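Local coordinates for secreted protein (Streptomyces lividans TK24, PDB 5LXZ) that probably works as a mononuclear copper-radical oxidase of the galactose oxidase-like AA5 family, oxidising alcohol groups at a copper site with tyrosine and histidine ligands, at residues Gly457-Ser462 / Ser477-Ala482; Gly404-Gln409 / Gln425-Arg430; Asn27-Ala32 / Gly490-Arg495; Leu419-Ser424 / Leu436-Tyr441; Met348-Asn353 / Gly371-Ser376. The protein carries 1 engineered substitution. One frame throughout, in Å; residues are numbered along the deposited sequence.

Contact 1: residues Gly457-Ser462 / Ser477-Ala482; sequences GRNYHS and SDSLYA. With CU (copper (II) ion), chain B.
Gly457, in the loop that leads into strand 462-466, rests its carbonyl O against Ser477 CB at 3.4 Å. Arg458 turns its side chain away from 477-482, toward a salt bridge with Glu497. Asn459 donates its backbone N to Ser477 OG over 2.8 Å in a nearly straight bond (162°). Its CG takes the crowded position between backbone N and carbonyl carbon (chi1 64°), folding the amide back so that OD1 accepts Tyr460 N at 2.7 Å, while ND2 bonds to Asn434 OD1. An alanine here would probably loosen the loop, since both amide bonds would go. Tyr460, itself part of the copper site, receives a weak bond at O from Asp478 N; its ring has His461 CD2 over the centre of one face, and its OH bonds to Tyr248. His461 O accepts Ser477 N at 3.0 Å, ND1 donates in the imidazole plane to the anti lone pair of Asp478 OD2, 2.8 Å away, and NE2 binds copper at 2.0 Å, beside water 1, Tyr248 and His548. Ser462 OG donates back to Asn459 O, bracing the bend. The carboxylate thus fixes the imidazole's rotation, sets its proton on ND1, and probably makes NE2 a more electron-rich ligand.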
# COMPACT_ATOMS: atom_id res chain seq x y z
N GLY A 457 -9.70 -12.22 11.30
CA GLY A 457 -9.19 -10.89 11.59
C GLY A 457 -8.04 -10.53 10.68
O GLY A 457 -7.18 -11.36 10.38
N ARG A 458 -8.03 -9.28 10.21
CA ARG A 458 -7.01 -8.79 9.26
C ARG A 458 -6.50 -7.42 9.70
O ARG A 458 -7.26 -6.46 9.69
CB ARG A 458 -7.58 -8.75 7.83
CG ARG A 458 -7.46 -10.12 7.10
CD ARG A 458 -8.01 -10.11 5.71
NE ARG A 458 -9.44 -10.05 5.75
CZ ARG A 458 -10.23 -11.11 5.89
NH1 ARG A 458 -11.52 -10.92 5.90
NH2 ARG A 458 -9.72 -12.34 6.04
N ASN A 459 -5.23 -7.33 10.11
CA ASN A 459 -4.62 -6.07 10.54
C ASN A 459 -3.47 -5.77 9.59
O ASN A 459 -3.72 -5.70 8.38
CB ASN A 459 -4.37 -5.98 12.07
CG ASN A 459 -3.37 -6.99 12.62
OD1 ASN A 459 -2.15 -6.83 12.49
ND2 ASN A 459 -3.88 -8.05 13.28
N TYR A 460 -2.28 -5.55 10.11
CA TYR A 460 -1.06 -5.30 9.30
C TYR A 460 -0.83 -6.40 8.31
O TYR A 460 -1.13 -7.57 8.57
CB TYR A 460 0.10 -5.26 10.30
CG TYR A 460 1.44 -4.90 9.81
CD1 TYR A 460 1.61 -3.75 9.08
CD2 TYR A 460 2.54 -5.65 10.16
CE1 TYR A 460 2.87 -3.36 8.69
CE2 TYR A 460 3.82 -5.27 9.75
CZ TYR A 460 3.94 -4.13 9.01
OH TYR A 460 5.20 -3.73 8.60
N HIS A 461 -0.34 -6.04 7.11
CA HIS A 461 0.01 -7.03 6.09
C HIS A 461 -1.18 -7.83 5.62
O HIS A 461 -1.06 -9.05 5.45
CB HIS A 461 1.12 -7.95 6.58
CG HIS A 461 2.47 -7.30 6.65
ND1 HIS A 461 3.52 -7.85 7.35
CD2 HIS A 461 2.95 -6.18 6.06
CE1 HIS A 461 4.58 -7.09 7.22
NE2 HIS A 461 4.27 -6.08 6.44
N SER A 462 -2.28 -7.14 5.34
CA SER A 462 -3.50 -7.72 4.79
C SER A 462 -3.85 -7.05 3.49
O SER A 462 -3.14 -6.11 3.01
CB SER A 462 -4.67 -7.57 5.77
OG SER A 462 -4.35 -8.09 7.03
N SER A 477 -2.49 -10.83 7.32
CA SER A 477 -2.64 -10.33 8.69
C SER A 477 -1.52 -10.80 9.57
O SER A 477 -1.32 -12.01 9.77
CB SER A 477 -3.96 -10.69 9.37
OG SER A 477 -4.07 -9.84 10.49
N ASP A 478 -0.81 -9.84 10.14
CA ASP A 478 0.44 -10.08 10.82
C ASP A 478 0.44 -9.46 12.19
O ASP A 478 1.12 -8.48 12.46
CB ASP A 478 1.54 -9.50 9.91
CG ASP A 478 2.93 -10.02 10.18
OD1 ASP A 478 3.15 -10.82 11.13
OD2 ASP A 478 3.83 -9.70 9.37
N SER A 479 -0.34 -10.06 13.09
CA SER A 479 -0.40 -9.56 14.45
C SER A 479 0.93 -9.64 15.15
O SER A 479 1.68 -10.62 14.97
CB SER A 479 -1.38 -10.39 15.26
OG SER A 479 -2.71 -10.30 14.80
N LEU A 480 1.20 -8.64 15.98
CA LEU A 480 2.46 -8.63 16.73
C LEU A 480 2.47 -9.68 17.82
O LEU A 480 3.50 -10.30 18.07
CB LEU A 480 2.75 -7.25 17.31
CG LEU A 480 4.07 -7.07 18.08
CD1 LEU A 480 5.26 -7.44 17.24
CD2 LEU A 480 4.12 -5.65 18.55
N TYR A 481 1.30 -9.89 18.41
CA TYR A 481 1.18 -10.83 19.52
C TYR A 481 0.08 -11.84 19.21
O TYR A 481 -0.85 -11.57 18.47
CB TYR A 481 0.83 -10.09 20.77
CG TYR A 481 1.78 -9.01 21.15
CD1 TYR A 481 3.04 -9.32 21.66
CD2 TYR A 481 1.46 -7.67 20.97
CE1 TYR A 481 3.94 -8.32 22.02
CE2 TYR A 481 2.35 -6.65 21.31
CZ TYR A 481 3.59 -6.99 21.84
OH TYR A 481 4.49 -6.01 22.20
N ALA A 482 0.19 -13.02 19.84
CA ALA A 482 -0.80 -14.09 19.68
C ALA A 482 -1.98 -13.99 20.64
O ALA A 482 -3.02 -14.60 20.41
CB ALA A 482 -0.11 -15.44 19.81
CU CU B . 5.39 -4.48 5.89
O HOH W 1 7.15 -4.98 7.10

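Contact 2: residues Gly404-Gln409 / Gln425-Arg430; sequences GTRYPQ and QDYRGR. With EDO (1,2-ethanediol), chain L; EDO (1,2-ethanediol), chain J.
The tight part lies around two side chains of 404-409 that run toward the turn of 425-430. Tyr407, at positive phi, sends its hydroxyl to the turn, where Arg428 N donates to OH over 2.9 Å at 157°; the amide arrives at the ring edge, near its plane. A phenylalanine here would probably leave the Arg428 amide without this acceptor and slacken the turn. Arg406 stretches out from CG to NE along the Asp426-Tyr427 peptide, with CD 3.7 Å from Asp426 C, and Tyr427 CD1 lies over one face of its guanidinium. The buried charge ends on the carbonyls of Gly372 and Ser376. Within the turn, Arg430 NE meets Asp426 OD2 at 2.7 Å in an almost linear salt bridge (174°), which Lys377 shares, while Tyr427 CB covers the centre of the Arg430 guanidinium face. The buried Arg428 side chain leads away from 404-409 to a salt bridge with Asp216; it and Arg430 each bond an ethanediol, probably from the crystallisation liquor. The other end is looser: Gly404 O makes a CA-H...O contact with Gln425 CA at 3.2 Å, and the extended, exposed Gln425 adds little beyond its CG. These are the loop entering strand 409-412 and the loop leaving strand 418-421, neighbours at one end of a kelch propeller blade; Arg428 comes to about 8 Å from copper, side chain to metal.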
# COMPACT_ATOMS: atom_id res chain seq x y z
N GLY A 404 -12.27 3.11 16.03
CA GLY A 404 -11.05 3.50 15.36
C GLY A 404 -10.45 2.27 14.72
O GLY A 404 -10.36 1.21 15.32
N THR A 405 -10.00 2.44 13.49
CA THR A 405 -9.61 1.29 12.65
C THR A 405 -8.34 1.57 11.87
O THR A 405 -8.41 2.35 10.91
CB THR A 405 -10.74 0.98 11.64
OG1 THR A 405 -11.98 0.77 12.34
CG2 THR A 405 -10.45 -0.28 10.86
N ARG A 406 -7.23 0.94 12.25
CA ARG A 406 -6.05 0.83 11.39
C ARG A 406 -6.25 -0.27 10.36
O ARG A 406 -6.90 -1.28 10.62
CB ARG A 406 -4.81 0.45 12.19
CG ARG A 406 -4.26 1.49 13.13
CD ARG A 406 -3.09 0.91 13.83
NE ARG A 406 -2.35 1.87 14.64
CZ ARG A 406 -1.38 2.67 14.18
NH1 ARG A 406 -1.08 2.75 12.88
NH2 ARG A 406 -0.70 3.43 15.02
N TYR A 407 -5.60 -0.14 9.20
CA TYR A 407 -5.51 -1.21 8.22
C TYR A 407 -6.84 -1.65 7.56
O TYR A 407 -6.93 -2.79 7.15
CB TYR A 407 -4.82 -2.48 8.74
CG TYR A 407 -3.69 -2.26 9.71
CD1 TYR A 407 -2.42 -1.85 9.29
CD2 TYR A 407 -3.87 -2.55 11.04
CE1 TYR A 407 -1.39 -1.68 10.19
CE2 TYR A 407 -2.83 -2.36 11.92
CZ TYR A 407 -1.58 -1.98 11.49
OH TYR A 407 -0.55 -1.82 12.42
N PRO A 408 -7.87 -0.81 7.48
CA PRO A 408 -9.09 -1.34 6.85
C PRO A 408 -8.82 -1.72 5.42
O PRO A 408 -8.09 -1.01 4.68
CB PRO A 408 -10.07 -0.15 6.89
CG PRO A 408 -9.15 1.04 6.87
CD PRO A 408 -7.93 0.64 7.68
N GLN A 409 -9.37 -2.88 5.03
CA GLN A 409 -9.39 -3.26 3.61
C GLN A 409 -10.50 -2.49 2.91
O GLN A 409 -11.53 -2.20 3.51
CB GLN A 409 -9.61 -4.75 3.46
CG GLN A 409 -8.48 -5.63 3.99
CD GLN A 409 -8.66 -6.09 5.44
OE1 GLN A 409 -9.55 -6.89 5.73
NE2 GLN A 409 -7.83 -5.60 6.34
N GLN A 425 -8.21 -2.13 15.98
CA GLN A 425 -8.33 -0.89 16.71
C GLN A 425 -6.98 -0.33 17.16
O GLN A 425 -6.88 0.87 17.44
CB GLN A 425 -9.24 -1.11 17.92
CG GLN A 425 -9.71 0.16 18.60
CD GLN A 425 -10.94 -0.04 19.53
OE1 GLN A 425 -11.53 -1.09 19.60
NE2 GLN A 425 -11.33 1.01 20.20
N ASP A 426 -5.96 -1.20 17.24
CA ASP A 426 -4.64 -0.79 17.65
C ASP A 426 -3.57 -1.36 16.75
O ASP A 426 -3.83 -2.22 15.89
CB ASP A 426 -4.45 -1.24 19.12
CG ASP A 426 -3.44 -0.41 19.89
OD1 ASP A 426 -2.71 0.47 19.35
OD2 ASP A 426 -3.26 -0.75 21.10
N TYR A 427 -2.36 -0.89 16.96
CA TYR A 427 -1.16 -1.27 16.21
C TYR A 427 -0.99 -2.77 16.10
O TYR A 427 -0.95 -3.45 17.11
CB TYR A 427 0.06 -0.61 16.85
CG TYR A 427 1.36 -0.95 16.20
CD1 TYR A 427 1.80 -0.27 15.06
CD2 TYR A 427 2.19 -1.93 16.74
CE1 TYR A 427 3.02 -0.57 14.47
CE2 TYR A 427 3.40 -2.26 16.17
CZ TYR A 427 3.80 -1.60 15.00
OH TYR A 427 4.99 -1.91 14.44
N ARG A 428 -0.91 -3.29 14.88
CA ARG A 428 -0.69 -4.70 14.64
C ARG A 428 -1.61 -5.62 15.44
O ARG A 428 -1.20 -6.70 15.90
CB ARG A 428 0.77 -5.07 14.80
CG ARG A 428 1.67 -4.41 13.77
CD ARG A 428 3.06 -4.98 13.80
NE ARG A 428 3.06 -6.39 13.46
CZ ARG A 428 4.15 -7.13 13.38
NH1 ARG A 428 5.36 -6.63 13.66
NH2 ARG A 428 4.04 -8.39 13.05
N GLY A 429 -2.86 -5.20 15.58
CA GLY A 429 -3.83 -6.02 16.29
C GLY A 429 -3.55 -6.22 17.77
O GLY A 429 -4.13 -7.14 18.34
N ARG A 430 -2.69 -5.43 18.38
CA ARG A 430 -2.32 -5.75 19.76
C ARG A 430 -3.55 -5.54 20.66
O ARG A 430 -4.47 -4.76 20.36
CB ARG A 430 -1.13 -4.92 20.22
CG ARG A 430 -1.47 -3.48 20.48
CD ARG A 430 -0.26 -2.65 20.82
NE ARG A 430 -0.60 -1.25 20.75
CZ ARG A 430 0.24 -0.26 20.49
NH1 ARG A 430 1.51 -0.49 20.32
NH2 ARG A 430 -0.22 0.97 20.39
C1 EDO L . 6.77 -9.94 14.07
O1 EDO L . 7.40 -8.98 13.22
C2 EDO L . 5.96 -11.00 13.36
O2 EDO L . 5.08 -11.64 14.33
C1 EDO J . 4.78 -2.30 20.13
O1 EDO J . 4.50 -0.90 20.36
C2 EDO J . 4.49 -2.98 21.47
O2 EDO J . 3.10 -3.00 21.65

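Contact 3: residues Asn27-Ala32 / Gly490-Arg495; sequences NTIHAA and GKFEQR. With EDO (1,2-ethanediol), chain L.
Asn27 CG is anti to its carbonyl carbon (chi1 -61°) and Phe492 CG anti to its backbone N (chi1 -161°), and these torsions lay the amide flat on the phenyl ring. The stack joins two neighbouring blades of the propeller: the entry to strand 30-33, where Ile29 and His30 face Val42 in a classic beta bulge, and the loop before strand 496-500. Amide and ring planes are 9° apart. Asn27 CB stands over the centre of the ring in a CH-pi contact, 3.4 Å from the Phe492 centroid, while Asn27 CG sits above Phe492 CG at 3.3 Å. The amide is held at both ends: Gln494 NE2 donates to OD1 at 2.9 Å, arriving above the carbonyl plane, and ND2 bonds to Gly46 O. Ile29 continues the apolar contact, its CG1 lying 3.7 Å from Phe492 CZ. At the ring edge, near its plane, Phe492 CZ comes within 3.4 Å of Thr28 O, a buried carbonyl oxygen that has no hydrogen-bond partner in the model.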
# COMPACT_ATOMS: atom_id res chain seq x y z
N ASN A 27 2.99 -16.62 3.70
CA ASN A 27 2.54 -15.37 4.32
C ASN A 27 2.31 -14.32 3.23
O ASN A 27 3.19 -13.52 2.97
CB ASN A 27 3.56 -14.86 5.32
CG ASN A 27 3.81 -15.82 6.47
OD1 ASN A 27 3.11 -16.82 6.65
ND2 ASN A 27 4.79 -15.48 7.28
N THR A 28 1.15 -14.37 2.60
CA THR A 28 0.87 -13.43 1.52
C THR A 28 0.76 -12.01 2.06
O THR A 28 -0.09 -11.70 2.90
CB THR A 28 -0.44 -13.78 0.79
OG1 THR A 28 -0.36 -15.13 0.32
CG2 THR A 28 -0.68 -12.84 -0.39
N ILE A 29 1.57 -11.12 1.52
CA ILE A 29 1.61 -9.71 1.92
C ILE A 29 1.22 -8.77 0.76
O ILE A 29 0.79 -7.65 1.00
CB ILE A 29 2.98 -9.34 2.50
CG1 ILE A 29 3.18 -10.17 3.80
CG2 ILE A 29 3.13 -7.87 2.79
CD1 ILE A 29 4.59 -10.14 4.31
N HIS A 30 1.28 -9.24 -0.48
CA HIS A 30 0.86 -8.49 -1.64
C HIS A 30 0.01 -9.41 -2.47
O HIS A 30 0.35 -10.60 -2.62
CB HIS A 30 2.08 -8.15 -2.51
CG HIS A 30 3.19 -7.45 -1.80
ND1 HIS A 30 3.49 -6.12 -1.98
CD2 HIS A 30 4.08 -7.90 -0.89
CE1 HIS A 30 4.51 -5.78 -1.22
NE2 HIS A 30 4.87 -6.83 -0.52
N ALA A 31 -1.00 -8.87 -3.12
CA ALA A 31 -1.70 -9.63 -4.13
C ALA A 31 -2.14 -8.74 -5.26
O ALA A 31 -2.38 -7.54 -5.06
CB ALA A 31 -2.86 -10.39 -3.55
N ALA A 32 -2.23 -9.33 -6.43
CA ALA A 32 -2.69 -8.60 -7.60
C ALA A 32 -3.52 -9.51 -8.47
O ALA A 32 -3.11 -10.63 -8.75
CB ALA A 32 -1.51 -8.06 -8.39
N GLY A 490 3.02 -13.17 17.74
CA GLY A 490 2.00 -13.48 16.80
C GLY A 490 2.51 -14.40 15.71
O GLY A 490 3.72 -14.51 15.46
N LYS A 491 1.56 -15.06 15.05
CA LYS A 491 1.82 -15.94 13.93
C LYS A 491 1.05 -15.40 12.73
O LYS A 491 -0.12 -15.10 12.85
CB LYS A 491 1.37 -17.37 14.23
CG LYS A 491 2.11 -17.98 15.42
CD LYS A 491 1.79 -19.46 15.57
CE LYS A 491 2.58 -20.09 16.71
NZ LYS A 491 2.31 -19.40 18.00
N PHE A 492 1.74 -15.30 11.60
CA PHE A 492 1.13 -14.76 10.39
C PHE A 492 -0.11 -15.59 10.00
O PHE A 492 -0.09 -16.80 10.04
CB PHE A 492 2.17 -14.74 9.27
CG PHE A 492 1.81 -13.83 8.14
CD1 PHE A 492 0.84 -14.21 7.19
CD2 PHE A 492 2.41 -12.59 8.04
CE1 PHE A 492 0.46 -13.35 6.19
CE2 PHE A 492 2.05 -11.74 7.00
CZ PHE A 492 1.07 -12.11 6.09
N GLU A 493 -1.16 -14.89 9.57
CA GLU A 493 -2.41 -15.47 9.16
C GLU A 493 -2.27 -15.97 7.74
O GLU A 493 -2.14 -15.19 6.80
CB GLU A 493 -3.52 -14.43 9.29
CG GLU A 493 -4.86 -14.91 8.79
CD GLU A 493 -5.32 -16.09 9.64
OE1 GLU A 493 -5.75 -15.87 10.81
OE2 GLU A 493 -5.20 -17.22 9.11
N GLN A 494 -2.34 -17.29 7.56
CA GLN A 494 -2.19 -17.92 6.26
C GLN A 494 -3.51 -18.29 5.62
O GLN A 494 -3.55 -18.71 4.47
CB GLN A 494 -1.24 -19.14 6.35
CG GLN A 494 0.15 -18.76 6.84
CD GLN A 494 1.15 -19.88 6.67
OE1 GLN A 494 0.80 -21.05 6.93
NE2 GLN A 494 2.38 -19.56 6.27
N ARG A 495 -4.61 -18.08 6.32
CA ARG A 495 -5.89 -18.36 5.73
C ARG A 495 -6.29 -17.25 4.76
O ARG A 495 -5.92 -16.07 4.94
CB ARG A 495 -6.95 -18.53 6.80
CG ARG A 495 -6.74 -19.77 7.65
CD ARG A 495 -7.74 -19.84 8.78
NE ARG A 495 -7.51 -18.78 9.73
CZ ARG A 495 -8.31 -18.50 10.75
NH1 ARG A 495 -9.43 -19.19 10.92
NH2 ARG A 495 -8.02 -17.49 11.55
C1 EDO L . 6.77 -9.94 14.07
O1 EDO L . 7.40 -8.98 13.22
C2 EDO L . 5.96 -11.00 13.36
O2 EDO L . 5.08 -11.64 14.33

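Contact 4: residues Leu419-Ser424 / Leu436-Tyr441; sequences LVSGGS and LQARLY
Strands 419-421 and 438-441 are the two inner strands of a four-stranded kelch blade, antiparallel with 153° between their directions. Val420 and Arg439 form the hydrogen-bonded pair: Val420 N reaches Arg439 O at 2.8 Å, nearly along the C=O axis, and Arg439 N returns to Val420 O. Ser421 faces Ala438 and Leu419 faces Leu440 as non-hydrogen-bonded pairs on the same face of the sheet; there Ser421 OG touches Ala438 CB at 3.4 Å, and Leu419 CD1 crosses Leu440 CD2 at 4.0 Å. Trp15 of strand 14-18, in a neighbouring blade of the propeller, covers Ser421 and Ala438. Where strand 418-421 runs out, the double glycine known from kelch repeats takes over: Gly422, at positive phi, still donates its N to Gln437 O at 3.0 Å, and water 3 joins that oxygen to Gly422 O. On the face of Val420 and Arg439, Phe448 touches both side chains. Arg439, extended from CG to NE, clasps Gln437 OE1 end-on with NH1 and NH2, the oxygen lying in the guanidinium plane. Gln437 NE2 is taken by Glu402. Water 2 accepts from Arg439 NH1 and donates to Val420 O, 2.8 Å from it.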
# COMPACT_ATOMS: atom_id res chain seq x y z
N LEU A 419 -16.58 -1.97 -0.53
CA LEU A 419 -16.50 -2.85 0.62
C LEU A 419 -15.38 -2.43 1.53
O LEU A 419 -14.22 -2.45 1.09
CB LEU A 419 -16.33 -4.30 0.19
CG LEU A 419 -16.20 -5.36 1.27
CD1 LEU A 419 -17.45 -5.46 2.12
CD2 LEU A 419 -15.83 -6.71 0.64
N VAL A 420 -15.68 -2.07 2.77
CA VAL A 420 -14.73 -1.63 3.76
C VAL A 420 -14.79 -2.62 4.90
O VAL A 420 -15.86 -2.79 5.52
CB VAL A 420 -15.05 -0.21 4.24
CG1 VAL A 420 -14.09 0.22 5.32
CG2 VAL A 420 -15.04 0.75 3.07
N SER A 421 -13.71 -3.34 5.14
CA SER A 421 -13.73 -4.50 6.03
C SER A 421 -12.47 -4.64 6.84
O SER A 421 -11.38 -4.30 6.39
CB SER A 421 -13.98 -5.78 5.18
OG SER A 421 -14.19 -6.93 5.98
N GLY A 422 -12.62 -5.24 8.01
CA GLY A 422 -11.48 -5.61 8.80
C GLY A 422 -10.74 -4.45 9.37
O GLY A 422 -11.32 -3.37 9.62
N GLY A 423 -9.46 -4.66 9.61
CA GLY A 423 -8.66 -3.72 10.32
C GLY A 423 -8.59 -4.02 11.80
O GLY A 423 -9.12 -5.05 12.24
N SER A 424 -7.89 -3.19 12.56
CA SER A 424 -7.79 -3.41 14.01
C SER A 424 -7.81 -2.09 14.72
O SER A 424 -7.47 -1.05 14.17
CB SER A 424 -6.54 -4.19 14.37
OG SER A 424 -5.36 -3.50 13.97
N LEU A 436 -13.82 -7.47 13.52
CA LEU A 436 -14.45 -8.39 12.56
C LEU A 436 -15.80 -7.78 12.14
O LEU A 436 -16.89 -8.25 12.48
CB LEU A 436 -14.52 -9.84 13.08
CG LEU A 436 -13.21 -10.64 12.93
CD1 LEU A 436 -12.08 -10.08 13.78
CD2 LEU A 436 -13.37 -12.11 13.28
N GLN A 437 -15.70 -6.70 11.36
CA GLN A 437 -16.84 -5.98 10.82
C GLN A 437 -16.59 -5.63 9.39
O GLN A 437 -15.43 -5.37 9.02
CB GLN A 437 -17.12 -4.68 11.55
CG GLN A 437 -17.44 -4.85 13.01
CD GLN A 437 -17.71 -3.55 13.71
OE1 GLN A 437 -17.59 -2.46 13.15
NE2 GLN A 437 -18.04 -3.65 15.00
N ALA A 438 -17.62 -5.70 8.58
CA ALA A 438 -17.59 -5.27 7.20
C ALA A 438 -18.76 -4.38 6.89
O ALA A 438 -19.87 -4.60 7.42
CB ALA A 438 -17.58 -6.46 6.25
N ARG A 439 -18.58 -3.44 5.97
CA ARG A 439 -19.56 -2.51 5.56
C ARG A 439 -19.48 -2.30 4.07
O ARG A 439 -18.40 -2.40 3.46
CB ARG A 439 -19.35 -1.15 6.21
CG ARG A 439 -19.57 -1.14 7.70
CD ARG A 439 -18.93 0.09 8.31
NE ARG A 439 -19.28 0.19 9.73
CZ ARG A 439 -18.76 -0.56 10.70
NH1 ARG A 439 -17.78 -1.43 10.46
NH2 ARG A 439 -19.22 -0.44 11.96
N LEU A 440 -20.60 -1.96 3.48
CA LEU A 440 -20.65 -1.38 2.16
C LEU A 440 -20.84 0.11 2.25
O LEU A 440 -21.80 0.59 2.90
CB LEU A 440 -21.76 -2.01 1.31
CG LEU A 440 -21.63 -3.48 0.96
CD1 LEU A 440 -22.92 -3.96 0.33
CD2 LEU A 440 -20.44 -3.78 0.06
N TYR A 441 -19.96 0.88 1.63
CA TYR A 441 -20.14 2.32 1.47
C TYR A 441 -20.89 2.53 0.17
O TYR A 441 -20.56 1.94 -0.86
CB TYR A 441 -18.80 3.03 1.38
CG TYR A 441 -18.95 4.49 1.08
CD1 TYR A 441 -19.53 5.36 2.02
CD2 TYR A 441 -18.61 5.01 -0.15
CE1 TYR A 441 -19.74 6.70 1.70
CE2 TYR A 441 -18.76 6.33 -0.45
CZ TYR A 441 -19.34 7.19 0.48
OH TYR A 441 -19.53 8.50 0.14
O HOH W 2 -16.10 -1.90 8.21
O HOH W 3 -14.00 -2.91 9.76

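Contact 5: residues Met348-Asn353 / Gly371-Ser376; sequences MLETAN and GGVGES. With EDO (1,2-ethanediol), chain J.
Glu350 O is gripped by two donors. Gly371 N meets it from across the contact at 2.8 Å, nearly along the C=O axis, and Thr351 OG1 bends back to it from above the carbonyl plane. That hydroxyl, with OG1 in the crowded position between N and the carbonyl carbon (chi1 81°), also accepts from Arg406. The Glu350 side chain is extended beyond CG and crosses to the second loop. There OE1 takes Gly374 N at 3.0 Å, met from above the carboxylate plane; water 4 lies 2.7 Å from Glu350 OE1 and is also close to Gly374 O. OE2 lies 3.5 Å from Val373 CG1 and forms a salt bridge with Arg325, which probably balances the buried charge. Water 5 links Glu350 N to Gly371 O, an oxygen that also receives the CA-H of Met348, with CA 3.1 Å away. Glycine suits the crossing: a side chain on Gly372 would clash with Ser376 OG, and Gly374 takes positive phi. The result is a type II turn, Leu349 to Ala352, clasped to a type II' turn, Val373 to Ser376; these turns lie in the loops before strand 353-356 and after strand 364-368, at one end of a four-stranded propeller blade.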
# COMPACT_ATOMS: atom_id res chain seq x y z
N MET A 348 -3.69 10.78 12.09
CA MET A 348 -4.03 9.34 12.03
C MET A 348 -4.16 8.93 10.59
O MET A 348 -5.19 8.37 10.20
CB MET A 348 -5.30 9.01 12.80
CG MET A 348 -5.23 9.51 14.21
SD MET A 348 -6.71 8.95 15.11
CE MET A 348 -6.94 10.26 16.30
N LEU A 349 -3.13 9.23 9.79
CA LEU A 349 -3.13 8.85 8.38
C LEU A 349 -2.25 7.65 8.09
O LEU A 349 -2.42 7.02 7.02
CB LEU A 349 -2.68 10.04 7.55
CG LEU A 349 -3.72 11.16 7.47
CD1 LEU A 349 -3.10 12.40 6.81
CD2 LEU A 349 -4.92 10.68 6.67
N GLU A 350 -1.34 7.27 8.98
CA GLU A 350 -0.60 6.05 8.77
C GLU A 350 -1.52 4.86 8.84
O GLU A 350 -2.36 4.76 9.74
CB GLU A 350 0.50 5.89 9.83
CG GLU A 350 1.65 6.88 9.62
CD GLU A 350 2.91 6.60 10.44
OE1 GLU A 350 3.03 5.50 11.05
OE2 GLU A 350 3.80 7.49 10.44
N THR A 351 -1.41 3.93 7.89
CA THR A 351 -2.21 2.70 7.87
C THR A 351 -3.69 2.94 7.51
O THR A 351 -4.52 2.05 7.70
CB THR A 351 -2.02 1.81 9.13
OG1 THR A 351 -2.81 2.28 10.25
CG2 THR A 351 -0.58 1.72 9.50
N ALA A 352 -4.03 4.12 7.01
CA ALA A 352 -5.33 4.39 6.44
C ALA A 352 -5.42 3.82 5.03
O ALA A 352 -4.39 3.69 4.35
CB ALA A 352 -5.56 5.87 6.39
N ASN A 353 -6.62 3.53 4.57
CA ASN A 353 -6.82 3.15 3.19
C ASN A 353 -7.28 4.36 2.41
O ASN A 353 -7.82 5.33 2.98
CB ASN A 353 -7.75 1.93 3.09
CG ASN A 353 -7.41 1.04 1.92
OD1 ASN A 353 -7.13 1.56 0.82
ND2 ASN A 353 -7.38 -0.24 2.11
N GLY A 371 -4.14 5.24 11.87
CA GLY A 371 -3.67 5.36 13.22
C GLY A 371 -2.57 6.37 13.38
O GLY A 371 -2.05 6.94 12.43
N GLY A 372 -2.22 6.63 14.64
CA GLY A 372 -1.18 7.59 14.91
C GLY A 372 0.17 7.11 14.46
O GLY A 372 0.38 5.93 14.18
N VAL A 373 1.11 8.03 14.39
CA VAL A 373 2.40 7.70 13.84
C VAL A 373 3.07 6.55 14.64
O VAL A 373 2.96 6.46 15.88
CB VAL A 373 3.34 8.92 13.76
CG1 VAL A 373 2.82 9.92 12.75
CG2 VAL A 373 3.57 9.55 15.14
N GLY A 374 3.79 5.70 13.92
CA GLY A 374 4.52 4.60 14.54
C GLY A 374 3.61 3.67 15.29
O GLY A 374 2.62 3.21 14.72
N GLU A 375 3.92 3.43 16.56
CA GLU A 375 3.22 2.44 17.36
C GLU A 375 2.16 3.05 18.23
O GLU A 375 1.73 2.46 19.25
CB GLU A 375 4.24 1.60 18.16
CG GLU A 375 5.18 0.88 17.25
CD GLU A 375 6.35 0.17 17.91
OE1 GLU A 375 6.32 0.02 19.15
OE2 GLU A 375 7.31 -0.11 17.15
N SER A 376 1.70 4.22 17.84
CA SER A 376 0.68 4.94 18.57
C SER A 376 -0.56 4.12 18.83
O SER A 376 -1.00 3.29 17.99
CB SER A 376 0.28 6.15 17.76
OG SER A 376 -0.78 6.91 18.31
C1 EDO J . 4.78 -2.30 20.13
O1 EDO J . 4.50 -0.90 20.36
C2 EDO J . 4.49 -2.98 21.47
O2 EDO J . 3.10 -3.00 21.65
O HOH W 4 1.59 3.51 12.25
O HOH W 5 -0.51 8.95 11.32

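Contact 1 holds His461 and Tyr460 of the copper site; contacts 2, 3 and 4 touch it, while contact 5 stays about 6 Å away at the nearest atoms. Contact 3, its centre about 8 Å from that of contact 1, backs the carboxylate: Asp478 CG lies 3.4 Å from Phe492 CD2, and Ile29 CG2 is 3.7 Å from His461 CD2. Contact 2, its centre about 9 Å away, packs Arg428 NE 3.4 Å from Tyr460 CD2. Contacts 2 and 4 belong to one kelch blade, joined where Gln409 N meets Ser421 O at 2.8 Å. Contact 5 occupies the preceding blade; Glu375 O bonds to Arg430 NH2 of contact 2 at 2.7 Å, and both share an ethanediol.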